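Local atomic coordinates of HD domain-containing protein (Aquifex aeolicus, PDB entry 2HEK), a protein that is of unknown function but carries a zinc-binding HD domain, binds GDP, and may act as a dGTPase like members of its family. Residues K3-P8 with A18-I23; F26-L31 with H54-Y59; K78-L83 with V135-G140. One frame throughout, in Å; residues are numbered along the deposited sequence.

Interaction 1: residues K3-P8 with A18-I23. With GDP (guanosine-5'-diphosphate), chain H.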
loop_
_atom_site.group_PDB
_atom_site.type_symbol
_atom_site.label_atom_id
_atom_site.label_comp_id
_atom_site.label_asym_id
_atom_site.label_seq_id
_atom_site.Cartn_x
_atom_site.Cartn_y
_atom_site.Cartn_z
ATOM N N LYS A 3 -14.005 13.895 -18.996
ATOM C CA LYS A 3 -14.013 14.242 -17.567
ATOM C C LYS A 3 -13.335 13.152 -16.753
ATOM O O LYS A 3 -13.386 11.976 -17.135
ATOM C CB LYS A 3 -15.431 14.505 -17.057
ATOM C CG LYS A 3 -15.996 15.833 -17.609
ATOM C CD LYS A 3 -16.957 16.554 -16.653
ATOM C CE LYS A 3 -17.839 17.584 -17.414
ATOM N NZ LYS A 3 -19.075 18.012 -16.651
ATOM N N GLU A 4 -12.702 13.557 -15.648
ATOM C CA GLU A 4 -11.997 12.656 -14.736
ATOM C C GLU A 4 -12.788 12.529 -13.441
ATOM O O GLU A 4 -13.237 13.548 -12.890
ATOM C CB GLU A 4 -10.655 13.257 -14.334
ATOM C CG GLU A 4 -9.557 13.023 -15.253
ATOM C CD GLU A 4 -8.266 13.624 -14.718
ATOM O OE1 GLU A 4 -8.312 14.580 -13.889
ATOM O OE2 GLU A 4 -7.209 13.118 -15.121
ATOM N N PHE A 5 -12.928 11.296 -12.946
ATOM C CA PHE A 5 -13.630 11.031 -11.682
ATOM C C PHE A 5 -12.636 10.383 -10.754
ATOM O O PHE A 5 -12.021 9.391 -11.137
ATOM C CB PHE A 5 -14.733 10.012 -11.898
ATOM C CG PHE A 5 -15.890 10.512 -12.734
ATOM C CD1 PHE A 5 -16.998 11.086 -12.137
ATOM C CD2 PHE A 5 -15.863 10.379 -14.121
ATOM C CE1 PHE A 5 -18.089 11.519 -12.904
ATOM C CE2 PHE A 5 -16.933 10.839 -14.914
ATOM C CZ PHE A 5 -18.047 11.407 -14.297
ATOM N N SER A 6 -12.505 10.884 -9.530
ATOM C CA SER A 6 -11.653 10.229 -8.523
ATOM C C SER A 6 -12.219 8.878 -8.219
ATOM O O SER A 6 -13.436 8.751 -8.012
ATOM C CB SER A 6 -11.608 10.989 -7.172
ATOM O OG SER A 6 -10.954 12.220 -7.322
ATOM N N ASP A 7 -11.337 7.886 -8.142
ATOM C CA ASP A 7 -11.743 6.525 -7.760
ATOM C C ASP A 7 -10.579 5.986 -6.979
ATOM O O ASP A 7 -9.504 5.786 -7.557
ATOM C CB ASP A 7 -12.009 5.651 -9.011
ATOM C CG ASP A 7 -12.594 4.259 -8.662
ATOM O OD1 ASP A 7 -12.403 3.777 -7.519
ATOM O OD2 ASP A 7 -13.244 3.621 -9.552
ATOM N N PRO A 8 -10.770 5.728 -5.666
ATOM C CA PRO A 8 -9.634 5.267 -4.836
ATOM C C PRO A 8 -9.055 3.931 -5.308
ATOM O O PRO A 8 -7.907 3.617 -4.967
ATOM C CB PRO A 8 -10.258 5.104 -3.439
ATOM C CG PRO A 8 -11.749 4.958 -3.686
ATOM C CD PRO A 8 -12.014 5.845 -4.881
ATOM N N ALA A 18 -19.638 10.180 -24.836
ATOM C CA ALA A 18 -20.789 9.271 -24.875
ATOM C C ALA A 18 -21.078 8.728 -23.471
ATOM O O ALA A 18 -22.230 8.706 -23.015
ATOM C CB ALA A 18 -20.577 8.130 -25.899
ATOM N N GLY A 19 -20.016 8.344 -22.759
ATOM C CA GLY A 19 -20.172 7.846 -21.396
ATOM C C GLY A 19 -20.750 8.872 -20.447
ATOM O O GLY A 19 -21.627 8.536 -19.638
ATOM N N LEU A 20 -20.275 10.122 -20.530
ATOM C CA LEU A 20 -20.815 11.198 -19.677
ATOM C C LEU A 20 -22.307 11.425 -19.863
ATOM O O LEU A 20 -23.044 11.630 -18.885
ATOM C CB LEU A 20 -20.088 12.514 -19.951
ATOM C CG LEU A 20 -20.372 13.660 -18.979
ATOM C CD1 LEU A 20 -19.760 13.376 -17.617
ATOM C CD2 LEU A 20 -19.851 14.977 -19.535
ATOM N N ARG A 21 -22.762 11.385 -21.118
ATOM C CA ARG A 21 -24.190 11.594 -21.419
ATOM C C ARG A 21 -25.008 10.498 -20.760
ATOM O O ARG A 21 -26.089 10.743 -20.162
ATOM C CB ARG A 21 -24.402 11.590 -22.939
ATOM C CG ARG A 21 -23.902 12.852 -23.678
ATOM C CD ARG A 21 -24.343 12.851 -25.189
ATOM N NE ARG A 21 -23.206 12.838 -26.125
ATOM C CZ ARG A 21 -22.985 11.907 -27.054
ATOM N NH1 ARG A 21 -23.837 10.892 -27.213
ATOM N NH2 ARG A 21 -21.907 11.995 -27.832
ATOM N N LEU A 22 -24.467 9.279 -20.815
ATOM C CA LEU A 22 -25.109 8.137 -20.146
ATOM C C LEU A 22 -25.053 8.257 -18.630
ATOM O O LEU A 22 -26.044 8.013 -17.935
ATOM C CB LEU A 22 -24.468 6.831 -20.632
ATOM C CG LEU A 22 -24.721 6.478 -22.110
ATOM C CD1 LEU A 22 -23.680 5.459 -22.590
ATOM C CD2 LEU A 22 -26.163 5.946 -22.310
ATOM N N ILE A 23 -23.885 8.625 -18.105
ATOM C CA ILE A 23 -23.749 8.808 -16.650
ATOM C C ILE A 23 -24.739 9.837 -16.083
ATOM O O ILE A 23 -25.333 9.637 -15.014
ATOM C CB ILE A 23 -22.310 9.186 -16.303
ATOM C CG1 ILE A 23 -21.446 7.956 -16.510
ATOM C CG2 ILE A 23 -22.202 9.695 -14.871
ATOM C CD1 ILE A 23 -19.995 8.290 -16.647
HETATM P PB GDP H . -17.430 21.457 -13.705
HETATM O O1B GDP H . -16.432 21.854 -12.633
HETATM O O2B GDP H . -17.477 22.546 -14.762
HETATM O O3B GDP H . -16.980 20.165 -14.365
HETATM O O3A GDP H . -18.910 21.283 -13.049
HETATM P PA GDP H . -19.545 19.841 -12.659
HETATM O O1A GDP H . -19.632 18.930 -13.869
HETATM O O2A GDP H . -20.905 19.962 -12.009
HETATM O "O5'" GDP H . -18.473 19.280 -11.592
HETATM C "C5'" GDP H . -18.594 17.992 -11.004
HETATM C "C4'" GDP H . -17.261 17.278 -11.159
HETATM O "O4'" GDP H . -17.284 16.148 -10.291
HETATM C "C3'" GDP H . -17.030 16.759 -12.580
HETATM O "O3'" GDP H . -15.961 17.450 -13.246
HETATM C "C2'" GDP H . -16.717 15.279 -12.417
HETATM O "O2'" GDP H . -15.309 15.063 -12.523
HETATM C "C1'" GDP H . -17.171 14.916 -11.006
HETATM N N9 GDP H . -18.472 14.173 -10.970
HETATM C C8 GDP H . -18.833 13.294 -10.008
HETATM N N7 GDP H . -20.065 12.759 -10.224
HETATM C C5 GDP H . -20.528 13.300 -11.368
HETATM C C6 GDP H . -21.757 13.184 -12.189
HETATM O O6 GDP H . -22.686 12.442 -11.851
HETATM N N1 GDP H . -21.845 13.915 -13.309
HETATM C C2 GDP H . -20.870 14.756 -13.721
HETATM N N2 GDP H . -21.034 15.465 -14.865
HETATM N N3 GDP H . -19.717 14.920 -13.022
HETATM C C4 GDP H . -19.484 14.235 -11.858
#
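Lys3 and Leu20 meet because their torsions bring both side chains into the gap between strand 2-7 and helix 17-23. Leu20 has CG anti to its backbone N (chi1 -170°) and extends its CD2 methyl to within 3.9 Å of Lys3 CE. Lys3 places CG beside its backbone N (chi1 -71°), then bends at chi2 (-148°), crosses the leucine at a slant and continues past it toward the nucleotide. Its NZ donates a hydrogen bond of 3.0 Å to GDP O1A on the alpha phosphate.

Phe5, two residues further along the strand, forms the other half of the contact. Its CZ lies 4.2 Å from Leu20 CD1, which approaches the edge of the ring near its plane, and Ile23 CD1 reaches CE2 one helical turn on. The ring also borders the nucleotide: CE1 comes within 3.2 Å of GDP C4, while the ribose O2' sits over one face. Leu20 CD1 also reaches the base, 3.7 Å from the exocyclic GDP N2.

Asp24, Gln29 and Arg32 add hydrogen bonds to the same GDP, and Pro45 of a second subunit packs on Phe5. The strand and helix thus line a nucleotide pocket in which apolar groups border the sugar and base, while the ammonium group of Lys3 probably offsets part of the negative charge of the diphosphate.

Interaction 2: residues F26-L31 with H54-Y59. With ZN (zinc ion), chain D.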
loop_
_atom_site.group_PDB
_atom_site.type_symbol
_atom_site.label_atom_id
_atom_site.label_comp_id
_atom_site.label_asym_id
_atom_site.label_seq_id
_atom_site.Cartn_x
_atom_site.Cartn_y
_atom_site.Cartn_z
ATOM N N PHE A 26 -31.004 9.819 -15.723
ATOM C CA PHE A 26 -31.660 9.364 -14.509
ATOM C C PHE A 26 -31.503 7.855 -14.215
ATOM O O PHE A 26 -31.284 7.486 -13.074
ATOM C CB PHE A 26 -33.148 9.772 -14.512
ATOM C CG PHE A 26 -33.964 9.137 -13.417
ATOM C CD1 PHE A 26 -34.236 9.836 -12.237
ATOM C CD2 PHE A 26 -34.488 7.859 -13.570
ATOM C CE1 PHE A 26 -35.007 9.250 -11.212
ATOM C CE2 PHE A 26 -35.247 7.255 -12.549
ATOM C CZ PHE A 26 -35.505 7.948 -11.372
ATOM N N PRO A 27 -31.658 6.966 -15.223
ATOM C CA PRO A 27 -31.468 5.534 -14.869
ATOM C C PRO A 27 -30.037 5.184 -14.393
ATOM O O PRO A 27 -29.864 4.260 -13.590
ATOM C CB PRO A 27 -31.779 4.805 -16.177
ATOM C CG PRO A 27 -32.676 5.794 -16.953
ATOM C CD PRO A 27 -32.062 7.133 -16.633
ATOM N N PHE A 28 -29.033 5.909 -14.870
ATOM C CA PHE A 28 -27.679 5.686 -14.366
ATOM C C PHE A 28 -27.506 6.324 -12.982
ATOM O O PHE A 28 -26.923 5.714 -12.072
ATOM C CB PHE A 28 -26.597 6.146 -15.354
ATOM C CG PHE A 28 -25.222 5.627 -15.024
ATOM C CD1 PHE A 28 -24.746 4.450 -15.617
ATOM C CD2 PHE A 28 -24.397 6.301 -14.134
ATOM C CE1 PHE A 28 -23.488 3.941 -15.293
ATOM C CE2 PHE A 28 -23.102 5.817 -13.833
ATOM C CZ PHE A 28 -22.654 4.640 -14.411
ATOM N N GLN A 29 -28.048 7.517 -12.790
ATOM C CA GLN A 29 -27.913 8.170 -11.472
ATOM C C GLN A 29 -28.593 7.368 -10.346
ATOM O O GLN A 29 -28.124 7.360 -9.208
ATOM C CB GLN A 29 -28.430 9.625 -11.502
ATOM C CG GLN A 29 -27.581 10.531 -12.344
ATOM C CD GLN A 29 -26.266 10.924 -11.655
ATOM O OE1 GLN A 29 -26.236 11.111 -10.449
ATOM N NE2 GLN A 29 -25.201 11.062 -12.419
ATOM N N ARG A 30 -29.683 6.673 -10.669
ATOM C CA ARG A 30 -30.327 5.733 -9.752
ATOM C C ARG A 30 -29.315 4.786 -9.066
ATOM O O ARG A 30 -29.473 4.374 -7.884
ATOM C CB ARG A 30 -31.349 4.882 -10.557
ATOM C CG ARG A 30 -32.014 3.770 -9.743
ATOM C CD ARG A 30 -32.988 2.894 -10.572
ATOM N NE ARG A 30 -33.266 1.718 -9.776
ATOM C CZ ARG A 30 -32.554 0.585 -9.827
ATOM N NH1 ARG A 30 -31.574 0.423 -10.707
ATOM N NH2 ARG A 30 -32.859 -0.411 -9.016
ATOM N N LEU A 31 -28.289 4.396 -9.811
ATOM C CA LEU A 31 -27.365 3.413 -9.276
ATOM C C LEU A 31 -26.606 3.964 -8.057
ATOM O O LEU A 31 -26.157 3.187 -7.248
ATOM C CB LEU A 31 -26.405 2.943 -10.361
ATOM C CG LEU A 31 -27.035 2.204 -11.553
ATOM C CD1 LEU A 31 -25.929 1.866 -12.516
ATOM C CD2 LEU A 31 -27.797 0.950 -11.138
ATOM N N HIS A 54 -19.108 1.286 -8.997
ATOM C CA HIS A 54 -18.782 -0.010 -9.615
ATOM C C HIS A 54 -18.893 0.074 -11.163
ATOM O O HIS A 54 -17.991 -0.356 -11.887
ATOM C CB HIS A 54 -19.702 -1.126 -9.073
ATOM C CG HIS A 54 -19.565 -2.425 -9.805
ATOM N ND1 HIS A 54 -18.345 -3.057 -9.978
ATOM C CD2 HIS A 54 -20.493 -3.220 -10.404
ATOM C CE1 HIS A 54 -18.531 -4.174 -10.663
ATOM N NE2 HIS A 54 -19.823 -4.292 -10.932
ATOM N N SER A 55 -19.980 0.655 -11.670
ATOM C CA SER A 55 -20.163 0.776 -13.141
ATOM C C SER A 55 -19.076 1.613 -13.814
ATOM O O SER A 55 -18.623 1.253 -14.903
ATOM C CB SER A 55 -21.551 1.348 -13.477
ATOM O OG SER A 55 -22.566 0.477 -12.997
ATOM N N LEU A 56 -18.621 2.689 -13.159
ATOM C CA LEU A 56 -17.494 3.510 -13.663
ATOM C C LEU A 56 -16.230 2.690 -13.668
ATOM O O LEU A 56 -15.426 2.769 -14.586
ATOM C CB LEU A 56 -17.279 4.761 -12.766
ATOM C CG LEU A 56 -18.360 5.854 -12.720
ATOM C CD1 LEU A 56 -17.898 7.106 -11.967
ATOM C CD2 LEU A 56 -18.695 6.246 -14.126
ATOM N N GLY A 57 -16.061 1.876 -12.632
ATOM C CA GLY A 57 -14.903 0.977 -12.528
ATOM C C GLY A 57 -14.922 -0.091 -13.605
ATOM O O GLY A 57 -13.889 -0.403 -14.201
ATOM N N VAL A 58 -16.097 -0.663 -13.872
ATOM C CA VAL A 58 -16.206 -1.654 -14.988
ATOM C C VAL A 58 -15.831 -1.026 -16.354
ATOM O O VAL A 58 -15.042 -1.590 -17.138
ATOM C CB VAL A 58 -17.597 -2.302 -15.031
ATOM C CG1 VAL A 58 -17.688 -3.284 -16.222
ATOM C CG2 VAL A 58 -17.883 -3.066 -13.726
ATOM N N TYR A 59 -16.384 0.158 -16.623
ATOM C CA TYR A 59 -16.001 0.943 -17.797
ATOM C C TYR A 59 -14.464 1.104 -17.864
ATOM O O TYR A 59 -13.874 0.880 -18.896
ATOM C CB TYR A 59 -16.674 2.300 -17.743
ATOM C CG TYR A 59 -16.239 3.326 -18.773
ATOM C CD1 TYR A 59 -15.113 4.152 -18.561
ATOM C CD2 TYR A 59 -16.996 3.515 -19.947
ATOM C CE1 TYR A 59 -14.720 5.128 -19.544
ATOM C CE2 TYR A 59 -16.633 4.482 -20.905
ATOM C CZ TYR A 59 -15.504 5.284 -20.699
ATOM O OH TYR A 59 -15.169 6.219 -21.671
HETATM ZN ZN ZN D . -21.432 -5.580 -11.891
HETATM O O HOH W 1 -21.344 -4.267 -13.775
#
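Phe28 points its ring at Ser55, with CZ 3.6 Å from the serine CB and CE1 almost as near. The approach is slanted, and the same CZ also lies 4.3 Å from Leu56 CD2, so the end of the ring spans two consecutive residues of helix 51-69. Leu31 adds a second point of contact, its CD1 lying 3.7 Å from Ser55 OG. That methyl also sits 4.2 Å above one face of the Phe28 ring, displaced toward the rim, so the two side chains of segment 26-31 brace each other as they meet the serine.

The contact across the segments is therefore made by carbon atoms and the serine side chain. The hydroxyl of Ser55 is not left to Leu31: it hydrogen-bonds to Arg51 O, one turn earlier in its own helix. A chi1 of -166° carries the Phe28 ring out to helix 51-69, where it also meets the ring of Phe52, their planes at about 65°.

Next to Ser55, His54 turns to the zinc ion, which its NE2 binds at 2.3 Å. A water at the same distance, Asp85 and Asp161 are the other ligands. Behind this first shell, His54 ND1 is hydrogen-bonded to Asp164 OD1, and Val58 CG2 lies 3.3 Å above the imidazole plane, toward its rim; both would limit rotation of the ring.

Ser55 also touches Asp85, so the packing of Phe28 abuts the metal site. Helix 51-69 is flanked by helix 160-173, on which Val58 rests, while Phe26, Pro27 and Arg30 face helix 250-253 from the other segment.

Interaction 3: residues K78-L83 with V135-G140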
loop_
_atom_site.group_PDB
_atom_site.type_symbol
_atom_site.label_atom_id
_atom_site.label_comp_id
_atom_site.label_asym_id
_atom_site.label_seq_id
_atom_site.Cartn_x
_atom_site.Cartn_y
_atom_site.Cartn_z
ATOM N N LYS A 78 -16.833 -0.924 -23.998
ATOM C CA LYS A 78 -16.700 -0.076 -22.806
ATOM C C LYS A 78 -18.076 0.372 -22.385
ATOM O O LYS A 78 -18.422 0.351 -21.180
ATOM C CB LYS A 78 -15.821 1.158 -23.054
ATOM C CG LYS A 78 -14.297 0.852 -23.047
ATOM C CD LYS A 78 -13.516 2.013 -23.669
ATOM C CE LYS A 78 -13.864 3.391 -23.013
ATOM N NZ LYS A 78 -13.121 4.527 -23.711
ATOM N N LEU A 79 -18.888 0.771 -23.359
ATOM C CA LEU A 79 -20.241 1.192 -22.978
ATOM C C LEU A 79 -21.064 0.013 -22.505
ATOM O O LEU A 79 -21.872 0.167 -21.600
ATOM C CB LEU A 79 -20.949 1.992 -24.108
ATOM C CG LEU A 79 -20.275 3.317 -24.516
ATOM C CD1 LEU A 79 -21.039 4.064 -25.669
ATOM C CD2 LEU A 79 -20.075 4.248 -23.305
ATOM N N ALA A 80 -20.885 -1.176 -23.103
ATOM C CA ALA A 80 -21.587 -2.356 -22.595
ATOM C C ALA A 80 -21.205 -2.596 -21.121
ATOM O O ALA A 80 -22.057 -2.976 -20.302
ATOM C CB ALA A 80 -21.242 -3.603 -23.461
ATOM N N GLY A 81 -19.916 -2.393 -20.796
ATOM C CA GLY A 81 -19.433 -2.510 -19.396
ATOM C C GLY A 81 -20.120 -1.464 -18.524
ATOM O O GLY A 81 -20.683 -1.784 -17.477
ATOM N N LEU A 82 -20.092 -0.210 -18.957
ATOM C CA LEU A 82 -20.747 0.885 -18.225
ATOM C C LEU A 82 -22.229 0.644 -17.846
ATOM O O LEU A 82 -22.660 0.974 -16.718
ATOM C CB LEU A 82 -20.592 2.184 -19.031
ATOM C CG LEU A 82 -21.018 3.488 -18.331
ATOM C CD1 LEU A 82 -20.047 3.854 -17.156
ATOM C CD2 LEU A 82 -21.124 4.664 -19.354
ATOM N N LEU A 83 -23.011 0.029 -18.756
ATOM C CA LEU A 83 -24.457 -0.079 -18.538
ATOM C C LEU A 83 -24.871 -1.423 -17.961
ATOM O O LEU A 83 -26.056 -1.698 -17.788
ATOM C CB LEU A 83 -25.194 0.193 -19.863
ATOM C CG LEU A 83 -24.820 1.541 -20.508
ATOM C CD1 LEU A 83 -25.536 1.701 -21.831
ATOM C CD2 LEU A 83 -25.163 2.724 -19.589
ATOM N N VAL A 135 -26.580 -4.750 -26.122
ATOM C CA VAL A 135 -27.473 -5.454 -25.186
ATOM C C VAL A 135 -27.087 -6.933 -24.990
ATOM O O VAL A 135 -26.979 -7.410 -23.869
ATOM C CB VAL A 135 -28.948 -5.338 -25.614
ATOM C CG1 VAL A 135 -29.810 -6.330 -24.806
ATOM C CG2 VAL A 135 -29.429 -3.900 -25.430
ATOM N N ARG A 136 -26.855 -7.652 -26.079
ATOM C CA ARG A 136 -26.444 -9.063 -26.010
ATOM C C ARG A 136 -25.112 -9.230 -25.294
ATOM O O ARG A 136 -24.954 -10.125 -24.487
ATOM C CB ARG A 136 -26.348 -9.666 -27.431
ATOM C CG ARG A 136 -27.734 -9.971 -28.015
ATOM C CD ARG A 136 -27.702 -10.889 -29.259
ATOM N NE ARG A 136 -27.065 -10.248 -30.406
ATOM C CZ ARG A 136 -27.722 -9.440 -31.253
ATOM N NH1 ARG A 136 -28.997 -9.154 -31.060
ATOM N NH2 ARG A 136 -27.101 -8.902 -32.259
ATOM N N ILE A 137 -24.156 -8.386 -25.646
ATOM C CA ILE A 137 -22.829 -8.396 -25.074
ATOM C C ILE A 137 -22.930 -8.186 -23.553
ATOM O O ILE A 137 -22.377 -8.973 -22.763
ATOM C CB ILE A 137 -21.942 -7.337 -25.759
ATOM C CG1 ILE A 137 -21.599 -7.820 -27.174
ATOM C CG2 ILE A 137 -20.607 -7.023 -24.932
ATOM C CD1 ILE A 137 -21.168 -6.736 -28.084
ATOM N N THR A 138 -23.688 -7.177 -23.146
ATOM C CA THR A 138 -23.798 -6.888 -21.730
ATOM C C THR A 138 -24.568 -7.954 -20.943
ATOM O O THR A 138 -24.318 -8.137 -19.755
ATOM C CB THR A 138 -24.320 -5.459 -21.428
ATOM O OG1 THR A 138 -23.752 -5.036 -20.178
ATOM C CG2 THR A 138 -25.858 -5.407 -21.361
ATOM N N LEU A 139 -25.491 -8.668 -21.587
ATOM C CA LEU A 139 -26.238 -9.693 -20.866
ATOM C C LEU A 139 -25.571 -11.043 -20.912
ATOM O O LEU A 139 -26.094 -12.001 -20.347
ATOM C CB LEU A 139 -27.663 -9.832 -21.401
ATOM C CG LEU A 139 -28.529 -8.590 -21.350
ATOM C CD1 LEU A 139 -29.886 -8.917 -21.960
ATOM C CD2 LEU A 139 -28.674 -8.115 -19.936
ATOM N N GLY A 140 -24.445 -11.135 -21.594
ATOM C CA GLY A 140 -23.808 -12.439 -21.825
ATOM C C GLY A 140 -24.637 -13.395 -22.704
ATOM O O GLY A 140 -24.650 -14.607 -22.468
#
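Ala80 and Thr138 join two helices of the HD domain, 74-82 and 128-139, at a close crossing where their CA atoms are only 5.1 Å apart. The small side chain of Ala80 is consistent with so close an approach: its CB fits 4.1 Å from Thr138 CB and 3.8 Å from Ile137 CG2. Neighbouring residues of one helix thus cover a single methyl of the other. Ile137 and Ala80 also pack against Ile154 of helix 145-155, which extends the apolar cluster beyond the pair.

Away from this point the contact thins quickly. Leu83 lends little surface; its CB stays 5.4 Å from Thr138 OG1, the nearest approach of this side chain to segment 135-140. Helix 128-139 meanwhile turns Arg136 outward, to a salt bridge with Glu147. Gly140, which follows the helix, is exposed; there a positive phi and bonds back into the last turn make a Schellman motif. On the inner side, by contrast, Thr138 touches His84 in the loop after helix 74-82, and its own side chain lies about 9 Å from the zinc ion (nearest atoms), so the contact lies near the metal site without being part of it.

A polar bond ties the tight part together. In Thr138 a first torsion of -150° turns OG1 toward the facing helix. It donates to Ala80 O at 2.7 Å, meeting the carbonyl at 135° from 36° above its plane.

In the fold
The three contacts follow one another along the chain; interaction 1 borders a GDP pocket, interaction 2 holds a zinc ligand, and interaction 3 lies close to the metal site. Centres of interactions 1 and 2 are 9 Å apart, those of 2 and 3 12 Å, and those of 1 and 3 17 Å. Helices 17-23 and 26-29 are consecutive, as are 51-69 and 74-82, and each contact touches the other two. Ile23 O probably receives a hydrogen bond from Gln29 NE2, Leu79 packs against Leu22, and Phe28 and Ser55 lie against Leu82 O. This nucleotide pocket and the metal site are therefore separate but linked by packed helices, helix 51-69 among them.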